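Local coordinates for heat shock protein, putative (Plasmodium falciparum, PDB 1Y6Z) that is the middle domain of an Hsp90-family protein, which as a whole probably acts as an ATP-dependent chaperone that binds unfolded proteins and helps them fold, at residues Gly55-Glu60 with Phe154-Lys159; Leu158-Val163 with Glu236-Phe241; Tyr179-Gly184 with Asn228-Phe233; Asp189-Ile194 with Lys250-Glu255. One frame throughout, in Å; residues are numbered along the deposited sequence.

Contact 1 of 4, residues Gly55-Glu60 with Phe154-Lys159; sequences GSLPWE and FGKYLK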
loop_
_atom_site.group_PDB
_atom_site.type_symbol
_atom_site.label_atom_id
_atom_site.label_comp_id
_atom_site.label_asym_id
_atom_site.label_seq_id
_atom_site.Cartn_x
_atom_site.Cartn_y
_atom_site.Cartn_z
ATOM N N GLY B 55 17.065 -1.962 16.524
ATOM C CA GLY B 55 18.370 -1.932 15.849
ATOM C C GLY B 55 19.087 -3.263 15.648
ATOM O O GLY B 55 20.011 -3.353 14.818
ATOM N N SER B 56 18.704 -4.272 16.443
ATOM C CA SER B 56 19.347 -5.558 16.449
ATOM C C SER B 56 18.335 -6.560 16.977
ATOM O O SER B 56 17.288 -6.172 17.509
ATOM C CB SER B 56 20.633 -5.564 17.309
ATOM O OG SER B 56 20.345 -5.279 18.666
ATOM N N LEU B 57 18.640 -7.849 16.878
ATOM C CA LEU B 57 17.668 -8.871 17.295
ATOM C C LEU B 57 17.344 -8.741 18.795
ATOM O O LEU B 57 18.288 -8.701 19.625
ATOM C CB LEU B 57 18.205 -10.245 16.905
ATOM C CG LEU B 57 17.339 -11.483 16.857
ATOM C CD1 LEU B 57 16.078 -11.257 15.924
ATOM C CD2 LEU B 57 18.210 -12.694 16.420
ATOM N N PRO B 58 16.042 -8.620 19.185
ATOM C CA PRO B 58 15.788 -8.602 20.624
ATOM C C PRO B 58 16.343 -9.872 21.289
ATOM O O PRO B 58 16.437 -10.907 20.644
ATOM C CB PRO B 58 14.254 -8.589 20.720
ATOM C CG PRO B 58 13.804 -7.889 19.453
ATOM C CD PRO B 58 14.800 -8.350 18.407
ATOM N N TRP B 59 16.714 -9.776 22.559
ATOM C CA TRP B 59 17.343 -10.924 23.231
ATOM C C TRP B 59 16.329 -12.065 23.382
ATOM O O TRP B 59 16.678 -13.248 23.243
ATOM C CB TRP B 59 17.992 -10.490 24.590
ATOM C CG TRP B 59 19.195 -9.572 24.321
ATOM C CD1 TRP B 59 19.257 -8.220 24.456
ATOM C CD2 TRP B 59 20.414 -9.966 23.690
ATOM N NE1 TRP B 59 20.490 -7.756 24.005
ATOM C CE2 TRP B 59 21.205 -8.822 23.529
ATOM C CE3 TRP B 59 20.918 -11.201 23.257
ATOM C CZ2 TRP B 59 22.475 -8.870 22.927
ATOM C CZ3 TRP B 59 22.189 -11.261 22.688
ATOM C CH2 TRP B 59 22.971 -10.101 22.558
ATOM N N GLU B 60 15.066 -11.731 23.631
ATOM C CA GLU B 60 13.984 -12.735 23.594
ATOM C C GLU B 60 13.963 -13.579 22.299
ATOM O O GLU B 60 13.411 -14.674 22.294
ATOM C CB GLU B 60 12.597 -12.080 23.712
ATOM C CG GLU B 60 12.355 -11.274 24.951
ATOM C CD GLU B 60 12.747 -9.807 24.773
ATOM O OE1 GLU B 60 13.251 -9.467 23.695
ATOM O OE2 GLU B 60 12.576 -8.996 25.710
ATOM N N PHE B 154 16.306 -8.965 10.117
ATOM C CA PHE B 154 14.893 -9.289 10.233
ATOM C C PHE B 154 14.249 -9.840 8.954
ATOM O O PHE B 154 13.100 -10.257 8.963
ATOM C CB PHE B 154 14.103 -8.048 10.695
ATOM C CG PHE B 154 14.535 -7.519 12.012
ATOM C CD1 PHE B 154 15.147 -6.249 12.097
ATOM C CD2 PHE B 154 14.306 -8.254 13.198
ATOM C CE1 PHE B 154 15.578 -5.689 13.360
ATOM C CE2 PHE B 154 14.735 -7.726 14.486
ATOM C CZ PHE B 154 15.391 -6.429 14.551
ATOM N N GLY B 155 15.028 -9.917 7.875
ATOM C CA GLY B 155 14.555 -10.517 6.609
ATOM C C GLY B 155 14.001 -11.921 6.740
ATOM O O GLY B 155 13.090 -12.270 5.998
ATOM N N LYS B 156 14.557 -12.746 7.665
ATOM C CA LYS B 156 14.018 -14.070 7.894
ATOM C C LYS B 156 12.560 -13.997 8.321
ATOM O O LYS B 156 11.750 -14.845 7.916
ATOM C CB LYS B 156 14.848 -14.840 8.947
ATOM C CG LYS B 156 15.041 -14.040 10.276
ATOM C CD LYS B 156 16.129 -14.719 11.154
ATOM C CE LYS B 156 15.960 -14.278 12.610
ATOM N NZ LYS B 156 16.987 -15.062 13.501
ATOM N N TYR B 157 12.206 -12.969 9.120
ATOM C CA TYR B 157 10.802 -12.832 9.597
ATOM C C TYR B 157 9.866 -12.501 8.423
ATOM O O TYR B 157 8.766 -12.983 8.350
ATOM C CB TYR B 157 10.685 -11.767 10.692
ATOM C CG TYR B 157 11.297 -12.263 11.952
ATOM C CD1 TYR B 157 12.558 -11.853 12.340
ATOM C CD2 TYR B 157 10.644 -13.207 12.712
ATOM C CE1 TYR B 157 13.133 -12.366 13.559
ATOM C CE2 TYR B 157 11.205 -13.720 13.950
ATOM C CZ TYR B 157 12.421 -13.301 14.352
ATOM O OH TYR B 157 13.023 -13.861 15.505
ATOM N N LEU B 158 10.338 -11.655 7.550
ATOM C CA LEU B 158 9.508 -11.264 6.378
ATOM C C LEU B 158 9.249 -12.482 5.500
ATOM O O LEU B 158 8.123 -12.699 5.039
ATOM C CB LEU B 158 10.218 -10.152 5.641
ATOM C CG LEU B 158 9.937 -8.731 6.145
ATOM C CD1 LEU B 158 10.379 -8.467 7.614
ATOM C CD2 LEU B 158 10.611 -7.714 5.166
ATOM N N LYS B 159 10.278 -13.349 5.372
ATOM C CA LYS B 159 10.194 -14.593 4.551
ATOM C C LYS B 159 9.156 -15.490 5.135
ATOM O O LYS B 159 8.337 -16.023 4.404
ATOM C CB LYS B 159 11.554 -15.271 4.439
ATOM C CG LYS B 159 12.473 -14.601 3.414
ATOM C CD LYS B 159 13.930 -15.072 3.600
ATOM C CE LYS B 159 14.909 -14.236 2.810
ATOM N NZ LYS B 159 16.300 -14.555 3.398
#
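Tyr157 OH, hydrogen-bonded to Met65 O, is also touched by the loop 55-60: Leu57 CD1 lies 4.0 Å from that hydroxyl oxygen. Tyr157 sits on helix 145-164 and points at the loop, while Phe154, one turn earlier, reaches it with the end of its ring. The helix is kinked at Lys156 and Tyr157, whose N atoms miss the regular helical bond. Leu57 is the loop residue that meets both rings. Its CG lies anti to the backbone N (chi1 -164°), and its CD1 comes to the edge of the Tyr157 ring, 3.9 Å from CE1. The same methyl is 4.0 Å from Phe154 CE2, approaching that ring obliquely. The other branch, CD2, crosses the extended chain of Lys156 near its end and lies 4.0 Å from NZ. Pro58 comes to Phe154 tip to tip, its CD in the plane of the ring and 4.0 Å from CE2. Beside it on the ring's edge is a backbone oxygen, Ser56 O, 3.5 Å from CZ. Phe96 stacks on the ring of Phe154. The loop follows strand 47-53 of the large mixed sheet, so the contact joins that sheet's subdomain to the helical region. Contact is mostly apolar, Leu57 and Pro58 on the two rings, with Ser56 O and Lys156 NZ beside it; since Tyr157 OH and Ser56 OG are satisfied by Met65 and Asp31, the segments adhere by shape and apolar packing.

Contact 2 of 4, residues Leu158-Val163 with Glu236-Phe241; sequences LKIGVV and EPIDEF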
loop_
_atom_site.group_PDB
_atom_site.type_symbol
_atom_site.label_atom_id
_atom_site.label_comp_id
_atom_site.label_asym_id
_atom_site.label_seq_id
_atom_site.Cartn_x
_atom_site.Cartn_y
_atom_site.Cartn_z
ATOM N N LEU B 158 10.338 -11.655 7.550
ATOM C CA LEU B 158 9.508 -11.264 6.378
ATOM C C LEU B 158 9.249 -12.482 5.500
ATOM O O LEU B 158 8.123 -12.699 5.039
ATOM C CB LEU B 158 10.218 -10.152 5.641
ATOM C CG LEU B 158 9.937 -8.731 6.145
ATOM C CD1 LEU B 158 10.379 -8.467 7.614
ATOM C CD2 LEU B 158 10.611 -7.714 5.166
ATOM N N LYS B 159 10.278 -13.349 5.372
ATOM C CA LYS B 159 10.194 -14.593 4.551
ATOM C C LYS B 159 9.156 -15.490 5.135
ATOM O O LYS B 159 8.337 -16.023 4.404
ATOM C CB LYS B 159 11.554 -15.271 4.439
ATOM C CG LYS B 159 12.473 -14.601 3.414
ATOM C CD LYS B 159 13.930 -15.072 3.600
ATOM C CE LYS B 159 14.909 -14.236 2.810
ATOM N NZ LYS B 159 16.300 -14.555 3.398
ATOM N N ILE B 160 9.135 -15.588 6.476
ATOM C CA ILE B 160 8.062 -16.335 7.186
ATOM C C ILE B 160 6.695 -15.663 6.980
ATOM O O ILE B 160 5.695 -16.351 6.779
ATOM C CB ILE B 160 8.392 -16.519 8.670
ATOM C CG1 ILE B 160 9.529 -17.534 8.833
ATOM C CG2 ILE B 160 7.140 -17.002 9.512
ATOM C CD1 ILE B 160 10.332 -17.227 10.072
ATOM N N GLY B 161 6.660 -14.332 7.019
ATOM C CA GLY B 161 5.421 -13.603 6.702
ATOM C C GLY B 161 4.811 -13.976 5.344
ATOM O O GLY B 161 3.582 -14.157 5.233
ATOM N N VAL B 162 5.669 -14.061 4.332
ATOM C CA VAL B 162 5.279 -14.519 2.968
ATOM C C VAL B 162 4.608 -15.922 3.006
ATOM O O VAL B 162 3.581 -16.169 2.310
ATOM C CB VAL B 162 6.490 -14.540 1.996
ATOM C CG1 VAL B 162 6.100 -15.225 0.660
ATOM C CG2 VAL B 162 7.062 -13.121 1.766
ATOM N N VAL B 163 5.202 -16.836 3.782
ATOM C CA VAL B 163 4.626 -18.184 4.022
ATOM C C VAL B 163 3.309 -18.095 4.791
ATOM O O VAL B 163 2.271 -18.681 4.389
ATOM C CB VAL B 163 5.655 -19.089 4.817
ATOM C CG1 VAL B 163 5.106 -20.518 5.085
ATOM C CG2 VAL B 163 6.976 -19.148 4.091
ATOM N N GLU B 236 18.378 -21.421 2.365
ATOM C CA GLU B 236 17.927 -22.148 3.533
ATOM C C GLU B 236 16.491 -22.569 3.514
ATOM O O GLU B 236 15.702 -22.070 2.660
ATOM C CB GLU B 236 18.248 -21.395 4.804
ATOM C CG GLU B 236 17.465 -20.121 5.069
ATOM C CD GLU B 236 17.951 -19.508 6.390
ATOM O OE1 GLU B 236 18.744 -18.532 6.297
ATOM O OE2 GLU B 236 17.597 -20.084 7.486
ATOM N N PRO B 237 16.103 -23.424 4.483
ATOM C CA PRO B 237 14.719 -23.872 4.381
ATOM C C PRO B 237 13.826 -22.646 4.395
ATOM O O PRO B 237 12.751 -22.704 3.806
ATOM C CB PRO B 237 14.515 -24.712 5.645
ATOM C CG PRO B 237 15.927 -25.155 6.025
ATOM C CD PRO B 237 16.770 -23.971 5.685
ATOM N N ILE B 238 14.264 -21.565 5.044
ATOM C CA ILE B 238 13.413 -20.329 5.088
ATOM C C ILE B 238 13.315 -19.664 3.709
ATOM O O ILE B 238 12.188 -19.405 3.281
ATOM C CB ILE B 238 13.703 -19.285 6.208
ATOM C CG1 ILE B 238 13.175 -19.770 7.568
ATOM C CG2 ILE B 238 12.847 -18.041 5.986
ATOM C CD1 ILE B 238 13.751 -19.042 8.804
ATOM N N ASP B 239 14.455 -19.428 3.051
ATOM C CA ASP B 239 14.493 -19.036 1.620
ATOM C C ASP B 239 13.596 -20.012 0.860
ATOM O O ASP B 239 12.697 -19.625 0.085
ATOM C CB ASP B 239 15.895 -19.071 1.003
ATOM C CG ASP B 239 16.810 -17.984 1.493
ATOM O OD1 ASP B 239 16.386 -17.092 2.287
ATOM O OD2 ASP B 239 18.001 -17.976 1.080
ATOM N N GLU B 240 13.822 -21.297 1.128
ATOM C CA GLU B 240 13.107 -22.392 0.486
ATOM C C GLU B 240 11.595 -22.409 0.722
ATOM O O GLU B 240 10.841 -22.474 -0.237
ATOM C CB GLU B 240 13.785 -23.733 0.838
ATOM C CG GLU B 240 13.407 -24.906 -0.053
ATOM C CD GLU B 240 13.977 -24.791 -1.458
ATOM O OE1 GLU B 240 13.186 -24.950 -2.425
ATOM O OE2 GLU B 240 15.213 -24.542 -1.591
ATOM N N PHE B 241 11.137 -22.310 1.978
ATOM C CA PHE B 241 9.686 -22.197 2.213
ATOM C C PHE B 241 9.107 -20.909 1.677
ATOM O O PHE B 241 7.919 -20.868 1.344
ATOM C CB PHE B 241 9.305 -22.296 3.685
ATOM C CG PHE B 241 9.337 -23.694 4.218
ATOM C CD1 PHE B 241 8.409 -24.644 3.777
ATOM C CD2 PHE B 241 10.304 -24.068 5.153
ATOM C CE1 PHE B 241 8.441 -25.964 4.250
ATOM C CE2 PHE B 241 10.343 -25.386 5.651
ATOM C CZ PHE B 241 9.404 -26.339 5.193
#
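The flat carboxylate of Asp239 meets Lys159 through one oxygen: NZ comes nearly along the C-O axis of OD1, at 2.8 Å, in a salt bridge. This is helix-helix packing, helix 145-164 against the first turn of helix 237-249, with the local axes 9.0 Å apart and 36° from parallel. The other carboxylate oxygen, OD2, accepts from Leu235 N just ahead of the helix. The second flat group, the Phe241 ring, leads away from the partner, and its CB makes the side-chain contact instead. Lys159 has CG anti to its carbonyl carbon (chi1 -79°) and an extended chain beyond, which carries the amine past Ile238 to the acid. Ile238 crosses that chain at about a right angle, and the fit is tight, with Ile238 CG2 only 3.4 Å from Lys159 CB. Its longer branch ends at Ile160, CD1 to CD1 at 4.1 Å, where Met65 closes in on both isoleucines. Glu236 OE1, 5.5 Å from Lys159 NZ, is not in contact but would add a favourable field. One helical turn beyond Lys159, Val163 makes the next contact: its CG2 sits 3.9 Å from Phe241 CB and 3.4 Å from Phe241 O.

Contact 3 of 4, residues Tyr179-Gly184 with Asn228-Phe233; sequences YSINSG and NYDVLF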
loop_
_atom_site.group_PDB
_atom_site.type_symbol
_atom_site.label_atom_id
_atom_site.label_comp_id
_atom_site.label_asym_id
_atom_site.label_seq_id
_atom_site.Cartn_x
_atom_site.Cartn_y
_atom_site.Cartn_z
ATOM N N TYR B 179 19.960 -13.527 -3.420
ATOM C CA TYR B 179 21.075 -13.505 -4.349
ATOM C C TYR B 179 20.582 -14.201 -5.601
ATOM O O TYR B 179 19.731 -15.069 -5.512
ATOM C CB TYR B 179 22.271 -14.256 -3.739
ATOM C CG TYR B 179 23.037 -13.417 -2.740
ATOM C CD1 TYR B 179 23.063 -13.739 -1.377
ATOM C CD2 TYR B 179 23.656 -12.251 -3.149
ATOM C CE1 TYR B 179 23.769 -12.923 -0.458
ATOM C CE2 TYR B 179 24.356 -11.439 -2.258
ATOM C CZ TYR B 179 24.413 -11.774 -0.921
ATOM O OH TYR B 179 25.111 -10.923 -0.060
ATOM N N SER B 180 21.142 -13.838 -6.756
ATOM C CA SER B 180 20.813 -14.535 -7.988
ATOM C C SER B 180 22.099 -14.727 -8.784
ATOM O O SER B 180 23.166 -14.293 -8.326
ATOM C CB SER B 180 19.816 -13.735 -8.800
ATOM O OG SER B 180 20.435 -12.580 -9.319
ATOM N N ILE B 181 21.995 -15.336 -9.973
ATOM C CA ILE B 181 23.153 -15.406 -10.899
ATOM C C ILE B 181 23.624 -14.006 -11.314
ATOM O O ILE B 181 24.819 -13.722 -11.292
ATOM C CB ILE B 181 22.842 -16.258 -12.169
ATOM C CG1 ILE B 181 22.328 -17.676 -11.783
ATOM C CG2 ILE B 181 24.071 -16.276 -13.114
ATOM C CD1 ILE B 181 21.794 -18.584 -12.983
ATOM N N ASN B 182 22.697 -13.129 -11.703
ATOM C CA ASN B 182 23.106 -11.834 -12.210
ATOM C C ASN B 182 23.340 -10.742 -11.181
ATOM O O ASN B 182 23.883 -9.697 -11.531
ATOM C CB ASN B 182 22.166 -11.345 -13.298
ATOM C CG ASN B 182 22.021 -12.340 -14.421
ATOM O OD1 ASN B 182 21.048 -12.282 -15.182
ATOM N ND2 ASN B 182 22.956 -13.297 -14.504
ATOM N N SER B 183 22.953 -10.989 -9.917
ATOM C CA SER B 183 22.908 -9.928 -8.890
ATOM C C SER B 183 24.270 -9.464 -8.338
ATOM O O SER B 183 24.420 -8.299 -7.924
ATOM C CB SER B 183 21.995 -10.348 -7.733
ATOM O OG SER B 183 22.689 -11.179 -6.820
ATOM N N GLY B 184 25.246 -10.357 -8.288
ATOM C CA GLY B 184 26.582 -9.966 -7.815
ATOM C C GLY B 184 26.739 -10.199 -6.334
ATOM O O GLY B 184 26.153 -11.138 -5.803
ATOM N N ASN B 228 19.925 -17.459 -20.912
ATOM C CA ASN B 228 20.334 -16.208 -20.265
ATOM C C ASN B 228 19.263 -15.686 -19.297
ATOM O O ASN B 228 19.033 -14.472 -19.187
ATOM C CB ASN B 228 20.646 -15.147 -21.317
ATOM C CG ASN B 228 21.897 -15.490 -22.133
ATOM O OD1 ASN B 228 23.012 -15.460 -21.607
ATOM N ND2 ASN B 228 21.700 -15.870 -23.401
ATOM N N TYR B 229 18.549 -16.603 -18.668
ATOM C CA TYR B 229 17.541 -16.206 -17.667
ATOM C C TYR B 229 18.252 -16.040 -16.317
ATOM O O TYR B 229 19.215 -16.779 -16.023
ATOM C CB TYR B 229 16.417 -17.236 -17.578
ATOM C CG TYR B 229 15.466 -17.287 -18.763
ATOM C CD1 TYR B 229 15.562 -16.366 -19.820
ATOM C CD2 TYR B 229 14.476 -18.276 -18.828
ATOM C CE1 TYR B 229 14.688 -16.420 -20.910
ATOM C CE2 TYR B 229 13.568 -18.337 -19.919
ATOM C CZ TYR B 229 13.692 -17.410 -20.948
ATOM O OH TYR B 229 12.822 -17.455 -22.020
ATOM N N ASP B 230 17.822 -15.071 -15.495
ATOM C CA ASP B 230 18.312 -15.057 -14.117
ATOM C C ASP B 230 17.583 -16.109 -13.301
ATOM O O ASP B 230 16.451 -16.488 -13.617
ATOM C CB ASP B 230 18.215 -13.654 -13.470
ATOM C CG ASP B 230 19.121 -13.509 -12.222
ATOM O OD1 ASP B 230 19.990 -14.368 -11.997
ATOM O OD2 ASP B 230 18.977 -12.504 -11.478
ATOM N N VAL B 231 18.248 -16.569 -12.240
ATOM C CA VAL B 231 17.703 -17.518 -11.301
ATOM C C VAL B 231 18.101 -17.071 -9.898
ATOM O O VAL B 231 19.269 -16.828 -9.608
ATOM C CB VAL B 231 18.271 -18.940 -11.514
ATOM C CG1 VAL B 231 17.765 -19.916 -10.453
ATOM C CG2 VAL B 231 17.856 -19.457 -12.866
ATOM N N LEU B 232 17.113 -17.004 -9.015
ATOM C CA LEU B 232 17.384 -16.662 -7.610
ATOM C C LEU B 232 17.919 -17.861 -6.856
ATOM O O LEU B 232 17.577 -18.998 -7.180
ATOM C CB LEU B 232 16.089 -16.260 -6.909
ATOM C CG LEU B 232 15.261 -15.241 -7.676
ATOM C CD1 LEU B 232 13.815 -15.275 -7.079
ATOM C CD2 LEU B 232 16.000 -13.916 -7.576
ATOM N N PHE B 233 18.693 -17.597 -5.811
ATOM C CA PHE B 233 19.196 -18.673 -4.958
ATOM C C PHE B 233 18.429 -18.817 -3.632
ATOM O O PHE B 233 18.262 -17.842 -2.890
ATOM C CB PHE B 233 20.677 -18.428 -4.655
ATOM C CG PHE B 233 21.570 -18.333 -5.885
ATOM C CD1 PHE B 233 22.706 -17.532 -5.859
ATOM C CD2 PHE B 233 21.275 -19.041 -7.056
ATOM C CE1 PHE B 233 23.548 -17.441 -6.991
ATOM C CE2 PHE B 233 22.104 -18.947 -8.201
ATOM C CZ PHE B 233 23.219 -18.159 -8.168
HETATM O O HOH W 1 19.796 -15.862 -1.791
#
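Asp230, followed outward, meets the loop 179-184 with every side-chain atom. CB lies 3.6 Å from Asn182 OD1, and the carboxylate and the Asn182 amide stack with planes 9° apart as the two chains slide past in opposite directions. CG is anti to the backbone N (chi1 -162°), which turns the acid toward the backbone of the loop. At the tip, OD1 accepts from Asn182 N at 3.0 Å and from its own neighbour Val231 N, the two coming from opposite faces of the carboxylate plane. OD2 uses its syn lone pair for Ser180 OG, at 2.6 Å. These bonds hold the acid flat and fix its rotation. Ser180 in turn pairs with Ser183: its N gives a bond to Ser183 OG, and Ser183 N returns a weak one to Ser180 OG. Further along, Phe233 N bonds to Tyr179 O at 2.7 Å and Ile181 N to Val231 O at 3.1 Å. A water bridges Tyr179 N and Phe233 O. The Phe233 ring carries Ser180 CA over the centre of one face, while Ile181 CG1 lies 3.8 Å from its CZ. The Phe233 N to Tyr179 O and Ile181 N to Val231 O bonds flank Ser180 and Leu232, a non-hydrogen-bonded antiparallel pair in a single beta bridge, by which the loop docks on outermost strand 231-234 of the three-stranded parallel sheet.

Contact 4 of 4, residues Asp189-Ile194 with Lys250-Glu255; sequences DLDSYI and KYKGYE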
loop_
_atom_site.group_PDB
_atom_site.type_symbol
_atom_site.label_atom_id
_atom_site.label_comp_id
_atom_site.label_asym_id
_atom_site.label_seq_id
_atom_site.Cartn_x
_atom_site.Cartn_y
_atom_site.Cartn_z
ATOM N N ASP B 189 15.608 -7.759 -5.366
ATOM C CA ASP B 189 14.254 -7.972 -4.926
ATOM C C ASP B 189 13.468 -8.598 -6.099
ATOM O O ASP B 189 14.011 -8.757 -7.215
ATOM C CB ASP B 189 13.625 -6.679 -4.325
ATOM C CG ASP B 189 13.540 -5.521 -5.340
ATOM O OD1 ASP B 189 13.805 -5.737 -6.535
ATOM O OD2 ASP B 189 13.198 -4.380 -4.948
ATOM N N LEU B 190 12.246 -9.013 -5.853
ATOM C CA LEU B 190 11.488 -9.683 -6.895
ATOM C C LEU B 190 11.111 -8.732 -8.064
ATOM O O LEU B 190 11.180 -9.112 -9.254
ATOM C CB LEU B 190 10.281 -10.426 -6.330
ATOM C CG LEU B 190 10.553 -11.536 -5.256
ATOM C CD1 LEU B 190 9.214 -12.194 -4.741
ATOM C CD2 LEU B 190 11.517 -12.613 -5.785
ATOM N N ASP B 191 10.723 -7.512 -7.745
ATOM C CA ASP B 191 10.261 -6.598 -8.804
ATOM C C ASP B 191 11.413 -6.256 -9.764
ATOM O O ASP B 191 11.186 -6.085 -10.967
ATOM C CB ASP B 191 9.679 -5.325 -8.199
ATOM C CG ASP B 191 8.389 -5.573 -7.412
ATOM O OD1 ASP B 191 8.131 -4.759 -6.522
ATOM O OD2 ASP B 191 7.596 -6.526 -7.672
ATOM N N SER B 192 12.627 -6.186 -9.245
ATOM C CA SER B 192 13.783 -5.925 -10.057
ATOM C C SER B 192 14.088 -7.130 -10.945
ATOM O O SER B 192 14.443 -6.947 -12.107
ATOM C CB SER B 192 15.009 -5.558 -9.239
ATOM O OG SER B 192 14.814 -4.361 -8.508
ATOM N N TYR B 193 13.922 -8.334 -10.394
ATOM C CA TYR B 193 13.991 -9.544 -11.205
ATOM C C TYR B 193 12.984 -9.469 -12.343
ATOM O O TYR B 193 13.344 -9.743 -13.486
ATOM C CB TYR B 193 13.788 -10.821 -10.382
ATOM C CG TYR B 193 13.893 -12.141 -11.154
ATOM C CD1 TYR B 193 14.960 -13.015 -10.947
ATOM C CD2 TYR B 193 12.904 -12.523 -12.060
ATOM C CE1 TYR B 193 15.027 -14.237 -11.609
ATOM C CE2 TYR B 193 12.999 -13.713 -12.762
ATOM C CZ TYR B 193 14.051 -14.561 -12.541
ATOM O OH TYR B 193 14.081 -15.756 -13.257
ATOM N N ILE B 194 11.726 -9.183 -12.015
ATOM C CA ILE B 194 10.664 -9.080 -13.011
ATOM C C ILE B 194 11.041 -8.089 -14.131
ATOM O O ILE B 194 10.879 -8.404 -15.308
ATOM C CB ILE B 194 9.306 -8.681 -12.384
ATOM C CG1 ILE B 194 8.732 -9.866 -11.585
ATOM C CG2 ILE B 194 8.314 -8.215 -13.493
ATOM C CD1 ILE B 194 7.543 -9.548 -10.692
ATOM N N LYS B 250 1.530 -17.662 -6.643
ATOM C CA LYS B 250 2.252 -16.826 -7.617
ATOM C C LYS B 250 2.815 -15.571 -6.948
ATOM O O LYS B 250 2.650 -15.351 -5.738
ATOM C CB LYS B 250 1.328 -16.435 -8.792
ATOM C CG LYS B 250 0.774 -17.619 -9.662
ATOM C CD LYS B 250 -0.066 -17.041 -10.793
ATOM C CE LYS B 250 -0.150 -17.955 -11.998
ATOM N NZ LYS B 250 -0.215 -17.163 -13.268
ATOM N N TYR B 251 3.474 -14.749 -7.748
ATOM C CA TYR B 251 3.906 -13.433 -7.306
ATOM C C TYR B 251 3.550 -12.453 -8.379
ATOM O O TYR B 251 4.178 -12.428 -9.447
ATOM C CB TYR B 251 5.404 -13.357 -6.997
ATOM C CG TYR B 251 5.828 -11.938 -6.619
ATOM C CD1 TYR B 251 5.460 -11.367 -5.370
ATOM C CD2 TYR B 251 6.546 -11.138 -7.505
ATOM C CE1 TYR B 251 5.826 -10.065 -5.047
ATOM C CE2 TYR B 251 6.918 -9.824 -7.175
ATOM C CZ TYR B 251 6.524 -9.309 -5.932
ATOM O OH TYR B 251 6.883 -8.066 -5.582
ATOM N N LYS B 252 2.549 -11.631 -8.083
ATOM C CA LYS B 252 2.071 -10.595 -8.984
ATOM C C LYS B 252 1.780 -11.230 -10.345
ATOM O O LYS B 252 2.095 -10.670 -11.378
ATOM C CB LYS B 252 3.040 -9.388 -9.094
ATOM C CG LYS B 252 3.221 -8.553 -7.794
ATOM C CD LYS B 252 3.992 -7.234 -8.010
ATOM C CE LYS B 252 4.197 -6.523 -6.662
ATOM N NZ LYS B 252 5.297 -5.496 -6.659
ATOM N N GLY B 253 1.217 -12.430 -10.300
ATOM C CA GLY B 253 0.719 -13.152 -11.487
ATOM C C GLY B 253 1.742 -14.067 -12.150
ATOM O O GLY B 253 1.405 -14.768 -13.107
ATOM N N TYR B 254 2.987 -14.041 -11.651
ATOM C CA TYR B 254 4.102 -14.881 -12.136
ATOM C C TYR B 254 4.219 -16.171 -11.370
ATOM O O TYR B 254 4.144 -16.187 -10.153
ATOM C CB TYR B 254 5.432 -14.140 -12.020
ATOM C CG TYR B 254 5.505 -12.952 -12.916
ATOM C CD1 TYR B 254 5.186 -11.692 -12.457
ATOM C CD2 TYR B 254 5.839 -13.102 -14.259
ATOM C CE1 TYR B 254 5.236 -10.579 -13.305
ATOM C CE2 TYR B 254 5.901 -12.016 -15.114
ATOM C CZ TYR B 254 5.584 -10.759 -14.633
ATOM O OH TYR B 254 5.651 -9.685 -15.488
ATOM N N GLU B 255 4.418 -17.260 -12.094
ATOM C CA GLU B 255 4.733 -18.512 -11.472
ATOM C C GLU B 255 6.190 -18.462 -11.037
ATOM O O GLU B 255 6.989 -17.774 -11.657
ATOM C CB GLU B 255 4.441 -19.645 -12.451
ATOM C CG GLU B 255 3.000 -20.068 -12.356
ATOM C CD GLU B 255 2.555 -20.857 -13.544
ATOM O OE1 GLU B 255 1.505 -20.475 -14.127
ATOM O OE2 GLU B 255 3.260 -21.846 -13.899
#
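A type I' beta turn, Tyr251 to Tyr254, packs against the short helix 190-195, within the smaller alpha/beta part of the domain. The helix start is capped by Asp189, whose OD1 accepts from both N and OG of Ser192. Next to it, Asp191 OD2 is gripped twice, by Tyr251 OH at 2.7 Å and by Lys252 NZ at 2.7 Å, from opposite faces of its carboxylate plane. The lysine bond is a salt bridge, with a second, weak bond to OD1, and the lysine's positive charge would be expected to favour the ionised acid. Tyr251 points toward the helix, with CG anti to the backbone N (chi1 177°). One face of its ring takes a CH-pi contact from Leu190 CD1, 3.8 Å from the ring centroid and 6° off its normal; Lys252 CG lies over the opposite face. Ile194 touches both tyrosines and also packs on Arg127 of the second subunit. Its CG1 lies over one face of the Tyr254 ring, and its CD1 comes to the edge of Tyr251, 3.6 Å from Tyr251 CE2 and equally 3.6 Å from Tyr254 CE1.

Overall arrangement
The four contacts run from the large mixed sheet to the small parallel one. Contacts 1 and 2 share Leu158 and Lys159 on helix 145-164, their centres 13 Å apart, so this helix packs on the loop 55-60 and on helix 237-249. Strand 231-234 of contact 3 leads into the latter helix, which ends at the turn of contact 4: a beta-alpha-beta crossover to strand 256-258. Contact 3 is nested in the chain loop closed by contact 2, whereas contact 4 crosses both. Contacts 3 and 4, centres 13 Å apart, touch through Tyr193 and Asp230. The centres of contacts 1 and 3 are about 25 Å apart; helices 145-164 and 237-249, packed in contact 2, lie between the two sheets' subdomains, as in other Hsp90 middle domains.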